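Local coordinates for protein nitrite oxidoreductase subunit C (PDB 7B04) that binds a b-type heme and calcium ions as a subunit of the nitrite oxidoreductase complex and probably takes part in electron transport, at residues Val79-Gln84 / Gly93-Ala98; Trp115-Asp120 / Val293-Arg298. All blocks are in the same frame, centred on the assembly; numbering follows the deposited sequence.

Contact 1 of 2, residues Val79-Gln84 / Gly93-Ala98; sequences VKLQKQ and GSVNSA. With HEM (protoporphyrin IX containing Fe), chain B.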
loop_
_atom_site.group_PDB
_atom_site.type_symbol
_atom_site.label_atom_id
_atom_site.label_comp_id
_atom_site.label_asym_id
_atom_site.label_seq_id
_atom_site.Cartn_x
_atom_site.Cartn_y
_atom_site.Cartn_z
ATOM N N VAL C 79 51.538 -21.273 24.649
ATOM C CA VAL C 79 50.591 -20.670 25.577
ATOM C C VAL C 79 49.350 -21.543 25.668
ATOM O O VAL C 79 48.883 -22.099 24.667
ATOM C CB VAL C 79 50.243 -19.233 25.143
ATOM C CG1 VAL C 79 49.347 -18.561 26.173
ATOM C CG2 VAL C 79 51.518 -18.427 24.942
ATOM N N LYS C 80 48.802 -21.641 26.874
ATOM C CA LYS C 80 47.601 -22.415 27.147
ATOM C C LYS C 80 46.399 -21.483 27.148
ATOM O O LYS C 80 46.451 -20.386 27.714
ATOM C CB LYS C 80 47.722 -23.143 28.489
ATOM C CG LYS C 80 46.539 -24.025 28.850
ATOM C CD LYS C 80 45.671 -23.370 29.916
ATOM C CE LYS C 80 44.584 -24.310 30.404
ATOM N NZ LYS C 80 45.148 -25.480 31.130
ATOM N N LEU C 81 45.316 -21.924 26.516
ATOM C CA LEU C 81 44.130 -21.103 26.334
ATOM C C LEU C 81 42.923 -21.764 26.982
ATOM O O LEU C 81 42.825 -22.992 27.051
ATOM C CB LEU C 81 43.850 -20.866 24.848
ATOM C CG LEU C 81 44.882 -20.015 24.107
ATOM C CD1 LEU C 81 44.367 -19.621 22.735
ATOM C CD2 LEU C 81 45.236 -18.784 24.923
ATOM N N GLN C 82 42.005 -20.929 27.460
ATOM C CA GLN C 82 40.848 -21.397 28.200
ATOM C C GLN C 82 39.637 -20.547 27.835
ATOM O O GLN C 82 39.764 -19.419 27.354
ATOM C CB GLN C 82 41.137 -21.331 29.713
ATOM C CG GLN C 82 39.954 -21.542 30.647
ATOM C CD GLN C 82 40.316 -21.305 32.099
ATOM O OE1 GLN C 82 41.483 -21.103 32.435
ATOM N NE2 GLN C 82 39.314 -21.324 32.971
ATOM N N LYS C 83 38.454 -21.121 28.046
ATOM C CA LYS C 83 37.212 -20.381 27.894
ATOM C C LYS C 83 37.201 -19.208 28.865
ATOM O O LYS C 83 37.729 -19.293 29.977
ATOM C CB LYS C 83 36.023 -21.306 28.168
ATOM C CG LYS C 83 34.707 -20.609 28.492
ATOM C CD LYS C 83 33.658 -21.616 28.944
ATOM C CE LYS C 83 32.369 -21.474 28.152
ATOM N NZ LYS C 83 32.472 -22.126 26.814
ATOM N N GLN C 84 36.614 -18.092 28.446
ATOM C CA GLN C 84 36.496 -16.976 29.375
ATOM C C GLN C 84 35.238 -17.230 30.192
ATOM O O GLN C 84 34.118 -17.047 29.710
ATOM C CB GLN C 84 36.442 -15.645 28.636
ATOM C CG GLN C 84 36.477 -14.428 29.550
ATOM C CD GLN C 84 35.113 -14.083 30.126
ATOM O OE1 GLN C 84 34.945 -13.994 31.342
ATOM N NE2 GLN C 84 34.133 -13.889 29.252
ATOM N N GLY C 93 36.458 -21.608 24.241
ATOM C CA GLY C 93 36.784 -23.000 24.472
ATOM C C GLY C 93 37.156 -23.740 23.215
ATOM O O GLY C 93 37.589 -24.895 23.300
ATOM N N SER C 94 37.001 -23.105 22.052
ATOM C CA SER C 94 37.256 -23.762 20.778
ATOM C C SER C 94 38.743 -23.961 20.529
ATOM O O SER C 94 39.133 -24.922 19.856
ATOM C CB SER C 94 36.629 -22.954 19.646
ATOM O OG SER C 94 36.706 -21.563 19.912
ATOM N N VAL C 95 39.584 -23.070 21.048
ATOM C CA VAL C 95 41.030 -23.165 20.903
ATOM C C VAL C 95 41.645 -23.325 22.285
ATOM O O VAL C 95 41.264 -22.625 23.229
ATOM C CB VAL C 95 41.604 -21.923 20.189
ATOM C CG1 VAL C 95 43.119 -22.009 20.088
ATOM C CG2 VAL C 95 40.976 -21.762 18.813
ATOM N N ASN C 96 42.601 -24.248 22.399
ATOM C CA ASN C 96 43.192 -24.597 23.684
ATOM C C ASN C 96 44.639 -24.158 23.843
ATOM O O ASN C 96 45.076 -23.930 24.971
ATOM C CB ASN C 96 43.125 -26.115 23.900
ATOM C CG ASN C 96 41.704 -26.642 23.935
ATOM O OD1 ASN C 96 40.823 -26.047 24.557
ATOM N ND2 ASN C 96 41.474 -27.765 23.263
ATOM N N SER C 97 45.392 -24.042 22.753
ATOM C CA SER C 97 46.803 -23.695 22.823
ATOM C C SER C 97 47.170 -22.797 21.650
ATOM O O SER C 97 46.500 -22.789 20.614
ATOM C CB SER C 97 47.694 -24.946 22.838
ATOM O OG SER C 97 47.610 -25.650 21.612
ATOM N N ALA C 98 48.244 -22.032 21.829
ATOM C CA ALA C 98 48.776 -21.203 20.758
ATOM C C ALA C 98 50.281 -21.053 20.930
ATOM O O ALA C 98 50.770 -20.819 22.038
ATOM C CB ALA C 98 48.105 -19.825 20.730
HETATM C CHA HEM B . 36.986 -7.376 24.513
HETATM C CHB HEM B . 36.410 -9.420 28.899
HETATM C CHC HEM B . 41.039 -10.879 28.644
HETATM C CHD HEM B . 41.677 -8.680 24.320
HETATM C C1A HEM B . 36.458 -7.715 25.746
HETATM C C2A HEM B . 35.229 -7.204 26.315
HETATM C C3A HEM B . 35.058 -7.771 27.521
HETATM C C4A HEM B . 36.184 -8.649 27.774
HETATM C CMA HEM B . 33.883 -7.544 28.499
HETATM C CAA HEM B . 34.290 -6.209 25.594
HETATM C CBA HEM B . 34.221 -4.881 26.335
HETATM C CGA HEM B . 35.282 -3.961 25.804
HETATM O O1A HEM B . 35.862 -3.187 26.608
HETATM O O2A HEM B . 35.552 -4.018 24.577
HETATM C C1B HEM B . 37.597 -10.059 29.198
HETATM C C2B HEM B . 37.841 -10.975 30.294
HETATM C C3B HEM B . 39.128 -11.377 30.230
HETATM C C4B HEM B . 39.732 -10.734 29.075
HETATM C CMB HEM B . 36.757 -11.351 31.328
HETATM C CAB HEM B . 39.914 -12.357 31.140
HETATM C CBB HEM B . 39.361 -13.145 32.071
HETATM C C1C HEM B . 41.585 -10.465 27.440
HETATM C C2C HEM B . 42.890 -10.846 26.927
HETATM C C3C HEM B . 43.066 -10.254 25.742
HETATM C C4C HEM B . 41.889 -9.454 25.451
HETATM C CMC HEM B . 43.894 -11.791 27.626
HETATM C CAC HEM B . 44.315 -10.385 24.841
HETATM C CBC HEM B . 44.951 -9.310 24.370
HETATM C C1D HEM B . 40.426 -8.216 23.952
HETATM C C2D HEM B . 40.021 -7.753 22.636
HETATM C C3D HEM B . 38.737 -7.399 22.692
HETATM C C4D HEM B . 38.264 -7.619 24.046
HETATM C CMD HEM B . 40.906 -7.670 21.374
HETATM C CAD HEM B . 37.914 -6.847 21.508
HETATM C CBD HEM B . 37.076 -7.950 20.873
HETATM C CGD HEM B . 36.461 -7.444 19.593
HETATM O O1D HEM B . 35.816 -8.250 18.877
HETATM O O2D HEM B . 36.622 -6.238 19.274
HETATM N NA HEM B . 37.008 -8.583 26.669
HETATM N NB HEM B . 38.769 -9.941 28.483
HETATM N NC HEM B . 40.998 -9.609 26.515
HETATM N ND HEM B . 39.320 -8.123 24.791
HETATM FE FE HEM B . 38.951 -8.876 26.788
#

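Contact 2 of 2, residues Trp115-Asp120 / Val293-Arg298; sequences WDDATD and VWNGDR. With CA (calcium ion), chain D; HEM (protoporphyrin IX containing Fe), chain B.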
loop_
_atom_site.group_PDB
_atom_site.type_symbol
_atom_site.label_atom_id
_atom_site.label_comp_id
_atom_site.label_asym_id
_atom_site.label_seq_id
_atom_site.Cartn_x
_atom_site.Cartn_y
_atom_site.Cartn_z
ATOM N N TRP C 115 47.781 -20.937 15.966
ATOM C CA TRP C 115 46.815 -21.790 16.637
ATOM C C TRP C 115 46.049 -22.560 15.572
ATOM O O TRP C 115 46.025 -22.178 14.399
ATOM C CB TRP C 115 45.856 -20.986 17.519
ATOM C CG TRP C 115 44.880 -20.150 16.749
ATOM C CD1 TRP C 115 43.591 -20.472 16.435
ATOM C CD2 TRP C 115 45.117 -18.852 16.191
ATOM N NE1 TRP C 115 43.009 -19.451 15.723
ATOM C CE2 TRP C 115 43.925 -18.446 15.559
ATOM C CE3 TRP C 115 46.219 -17.994 16.168
ATOM C CZ2 TRP C 115 43.805 -17.217 14.912
ATOM C CZ3 TRP C 115 46.098 -16.777 15.524
ATOM C CH2 TRP C 115 44.902 -16.401 14.903
ATOM N N ASP C 116 45.419 -23.650 15.990
ATOM C CA ASP C 116 44.697 -24.524 15.074
ATOM C C ASP C 116 43.218 -24.191 15.070
ATOM O O ASP C 116 42.582 -24.116 16.118
ATOM C CB ASP C 116 44.875 -25.993 15.425
ATOM C CG ASP C 116 46.316 -26.360 15.704
ATOM O OD1 ASP C 116 47.123 -26.292 14.753
ATOM O OD2 ASP C 116 46.640 -26.752 16.850
ATOM N N ASP C 117 42.679 -23.931 13.898
ATOM C CA ASP C 117 41.239 -23.734 13.781
ATOM C C ASP C 117 40.752 -24.184 12.412
ATOM O O ASP C 117 41.368 -23.900 11.388
ATOM C CB ASP C 117 40.792 -22.314 14.198
ATOM C CG ASP C 117 39.428 -21.892 13.615
ATOM O OD1 ASP C 117 38.407 -22.463 14.070
ATOM O OD2 ASP C 117 39.442 -20.796 12.928
ATOM N N ALA C 118 39.694 -24.993 12.437
ATOM C CA ALA C 118 39.186 -25.724 11.284
ATOM C C ALA C 118 38.375 -24.874 10.318
ATOM O O ALA C 118 38.036 -25.362 9.234
ATOM C CB ALA C 118 38.322 -26.893 11.770
ATOM N N THR C 119 38.090 -23.619 10.651
ATOM C CA THR C 119 37.201 -22.789 9.853
ATOM C C THR C 119 37.869 -21.457 9.555
ATOM O O THR C 119 38.492 -20.853 10.433
ATOM C CB THR C 119 35.853 -22.558 10.545
ATOM O OG1 THR C 119 36.042 -21.761 11.717
ATOM C CG2 THR C 119 35.209 -23.880 10.933
ATOM N N ASP C 120 37.736 -21.011 8.308
ATOM C CA ASP C 120 38.206 -19.699 7.874
ATOM C C ASP C 120 37.027 -18.730 7.887
ATOM O O ASP C 120 36.281 -18.615 6.915
ATOM C CB ASP C 120 38.825 -19.798 6.483
ATOM C CG ASP C 120 38.023 -20.706 5.551
ATOM O OD1 ASP C 120 37.801 -20.326 4.380
ATOM O OD2 ASP C 120 37.604 -21.802 5.988
ATOM N N VAL C 293 42.420 -15.411 21.637
ATOM C CA VAL C 293 42.082 -15.865 20.291
ATOM C C VAL C 293 40.566 -15.976 20.190
ATOM O O VAL C 293 39.894 -16.325 21.167
ATOM C CB VAL C 293 42.767 -17.211 19.960
ATOM C CG1 VAL C 293 42.281 -17.765 18.630
ATOM C CG2 VAL C 293 44.281 -17.054 19.943
ATOM N N TRP C 294 40.022 -15.659 19.016
ATOM C CA TRP C 294 38.593 -15.749 18.757
ATOM C C TRP C 294 38.336 -16.681 17.582
ATOM O O TRP C 294 39.127 -16.747 16.637
ATOM C CB TRP C 294 37.984 -14.374 18.470
ATOM C CG TRP C 294 38.074 -13.449 19.629
ATOM C CD1 TRP C 294 37.094 -13.163 20.532
ATOM C CD2 TRP C 294 39.223 -12.700 20.028
ATOM N NE1 TRP C 294 37.558 -12.266 21.462
ATOM C CE2 TRP C 294 38.866 -11.971 21.177
ATOM C CE3 TRP C 294 40.519 -12.570 19.521
ATOM C CZ2 TRP C 294 39.757 -11.126 21.828
ATOM C CZ3 TRP C 294 41.398 -11.735 20.166
ATOM C CH2 TRP C 294 41.017 -11.027 21.310
ATOM N N ASN C 295 37.216 -17.398 17.647
ATOM C CA ASN C 295 36.773 -18.264 16.558
ATOM C C ASN C 295 35.349 -17.886 16.175
ATOM O O ASN C 295 34.405 -18.178 16.916
ATOM C CB ASN C 295 36.859 -19.741 16.948
ATOM C CG ASN C 295 36.613 -20.671 15.772
ATOM O OD1 ASN C 295 36.644 -20.255 14.615
ATOM N ND2 ASN C 295 36.366 -21.941 16.066
ATOM N N GLY C 296 35.202 -17.234 15.019
ATOM C CA GLY C 296 33.891 -16.824 14.548
ATOM C C GLY C 296 32.923 -17.970 14.353
ATOM O O GLY C 296 31.706 -17.756 14.390
ATOM N N ASP C 297 33.432 -19.189 14.150
ATOM C CA ASP C 297 32.545 -20.331 13.967
ATOM C C ASP C 297 31.738 -20.607 15.229
ATOM O O ASP C 297 30.570 -21.006 15.148
ATOM C CB ASP C 297 33.351 -21.564 13.555
ATOM C CG ASP C 297 32.471 -22.697 13.061
ATOM O OD1 ASP C 297 31.942 -22.593 11.934
ATOM O OD2 ASP C 297 32.308 -23.694 13.798
ATOM N N ARG C 298 32.343 -20.410 16.403
ATOM C CA ARG C 298 31.644 -20.523 17.678
ATOM C C ARG C 298 31.151 -19.173 18.204
ATOM O O ARG C 298 30.892 -19.044 19.407
ATOM C CB ARG C 298 32.543 -21.203 18.717
ATOM C CG ARG C 298 32.604 -22.720 18.591
ATOM C CD ARG C 298 33.736 -23.133 17.676
ATOM N NE ARG C 298 34.123 -24.526 17.863
ATOM C CZ ARG C 298 33.793 -25.507 17.032
ATOM N NH1 ARG C 298 33.070 -25.242 15.952
ATOM N NH2 ARG C 298 34.190 -26.748 17.275
HETATM CA CA CA D . 37.364 -20.005 12.368
HETATM C CHA HEM B . 36.986 -7.376 24.513
HETATM C CHB HEM B . 36.410 -9.420 28.899
HETATM C CHC HEM B . 41.039 -10.879 28.644
HETATM C CHD HEM B . 41.677 -8.680 24.320
HETATM C C1A HEM B . 36.458 -7.715 25.746
HETATM C C2A HEM B . 35.229 -7.204 26.315
HETATM C C3A HEM B . 35.058 -7.771 27.521
HETATM C C4A HEM B . 36.184 -8.649 27.774
HETATM C CMA HEM B . 33.883 -7.544 28.499
HETATM C CAA HEM B . 34.290 -6.209 25.594
HETATM C CBA HEM B . 34.221 -4.881 26.335
HETATM C CGA HEM B . 35.282 -3.961 25.804
HETATM O O1A HEM B . 35.862 -3.187 26.608
HETATM O O2A HEM B . 35.552 -4.018 24.577
HETATM C C1B HEM B . 37.597 -10.059 29.198
HETATM C C2B HEM B . 37.841 -10.975 30.294
HETATM C C3B HEM B . 39.128 -11.377 30.230
HETATM C C4B HEM B . 39.732 -10.734 29.075
HETATM C CMB HEM B . 36.757 -11.351 31.328
HETATM C CAB HEM B . 39.914 -12.357 31.140
HETATM C CBB HEM B . 39.361 -13.145 32.071
HETATM C C1C HEM B . 41.585 -10.465 27.440
HETATM C C2C HEM B . 42.890 -10.846 26.927
HETATM C C3C HEM B . 43.066 -10.254 25.742
HETATM C C4C HEM B . 41.889 -9.454 25.451
HETATM C CMC HEM B . 43.894 -11.791 27.626
HETATM C CAC HEM B . 44.315 -10.385 24.841
HETATM C CBC HEM B . 44.951 -9.310 24.370
HETATM C C1D HEM B . 40.426 -8.216 23.952
HETATM C C2D HEM B . 40.021 -7.753 22.636
HETATM C C3D HEM B . 38.737 -7.399 22.692
HETATM C C4D HEM B . 38.264 -7.619 24.046
HETATM C CMD HEM B . 40.906 -7.670 21.374
HETATM C CAD HEM B . 37.914 -6.847 21.508
HETATM C CBD HEM B . 37.076 -7.950 20.873
HETATM C CGD HEM B . 36.461 -7.444 19.593
HETATM O O1D HEM B . 35.816 -8.250 18.877
HETATM O O2D HEM B . 36.622 -6.238 19.274
HETATM N NA HEM B . 37.008 -8.583 26.669
HETATM N NB HEM B . 38.769 -9.941 28.483
HETATM N NC HEM B . 40.998 -9.609 26.515
HETATM N ND HEM B . 39.320 -8.123 24.791
HETATM FE FE HEM B . 38.951 -8.876 26.788
#

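Contact 1 of 2, residues Val79-Gln84 / Gly93-Ala98
In Leu81, chi1 of -67° puts CG beside the backbone N, and chi2 of -169° carries CD1 on to Val95 CG1. The two side chains run alongside each other in the same sense, with Leu81 CD1 3.8 Å from Val95 CG1. Leu81 CD1 is also 4.2 Å from Ala98 CB. Val79 and Ala98 share a face of the sheet, and strand 286-294 packs against this side, with Val293 on Leu81 and Met291 on both Val79 and Ala98; Lys80 and Ser97 carry the other face. The backbone ladder is that of a β-hairpin whose strands, 77-80 and 97-104, are joined by a long irregular connection within the ethylbenzene dehydrogenase-type domain. Val79 and Ala98 form an antiparallel hydrogen-bonded pair: Val79 N donates to Ala98 O at 2.8 Å, and Ala98 N returns a bond to Val79 O at 2.9 Å. Two residues on, past the non-hydrogen-bonded pair Lys80-Ser97, Leu81 N donates to Asn96 O from above the carbonyl plane, 43° out of it. Toward the connecting loop, Lys83 CB packs 4.0 Å from Gly93 N, while Lys83 NZ bonds to Gly92 O. Beyond it Gln84 packs on the heme, its OE1 3.2 Å from the methyl CMB. OE1 accepts a hydrogen bond from Ala87 N, and NE2 donates to Pro89 O and Gly303 O. An alanine here would probably leave those three backbone groups without their mates and open a gap beside the heme methyl.

Contact 2 of 2, residues Trp115-Asp120 / Val293-Arg298
Val293 lays its CG1 over one face of the Trp115 indole, 3.5 Å from the centroid of the five-membered ring. The methyl stands 15° off the ring normal, which identifies a CH-π contact; its nearest ring atoms are NE1 and CE2. Further along, the two segments run in nearly the same direction and converge on a calcium ion. Asp117 reaches it through OD2 at 2.3 Å, and Asn295 meets it with OD1 at 2.4 Å. The carboxylate and amide planes are turned 76° apart, so the two ligand groups cross instead of stacking. Thr119 binds twice, through its carbonyl O at 2.4 Å and through OG1 at 2.3 Å; chi1 of 67° sets OG1 between the backbone N and the carbonyl carbon, where it and the residue's own O grip the same ion. Asp297 crosses Thr119 at about a right angle, with its CB 3.3 Å from Thr119 OG1. Asn121 and Asp132 complete the site. Pointing away from 115-120, Trp294 extends to the heme, its CH2 3.4 Å from the methyl CMD, and its NE1 is held by Asn302 O. No hydrogen bond joins the segments directly; besides side-chain packing, they are joined by oxygens from both that coordinate one calcium ion. The carboxylates of Asp117 and Asp132 would probably offset the ion's charge, and the ion in turn would make the close approach of the ligand oxygens tolerable.

How the contacts relate
From the N terminus, strand 77-80 leads into the irregular connection 81-96, which contact 1 closes when 93-98 returns beside 79-84. Strand 97-104 then turns back as its antiparallel neighbour 108-116, whose end opens contact 2. That contact spans a far longer excursion, closing only when strand 286-294 delivers 293-298. The two are therefore in series, neither nested nor crossed, with centres about 11 Å apart. They touch directly: Val95 CG2 lies 3.8 Å from Trp115 CD1, and Ser94 OG is 3.5 Å from Asn295 CB. Together they tie the hairpin at 79-98 to the calcium-binding ends of strands 108-116 and 286-294, and each contributes a residue to the heme pocket.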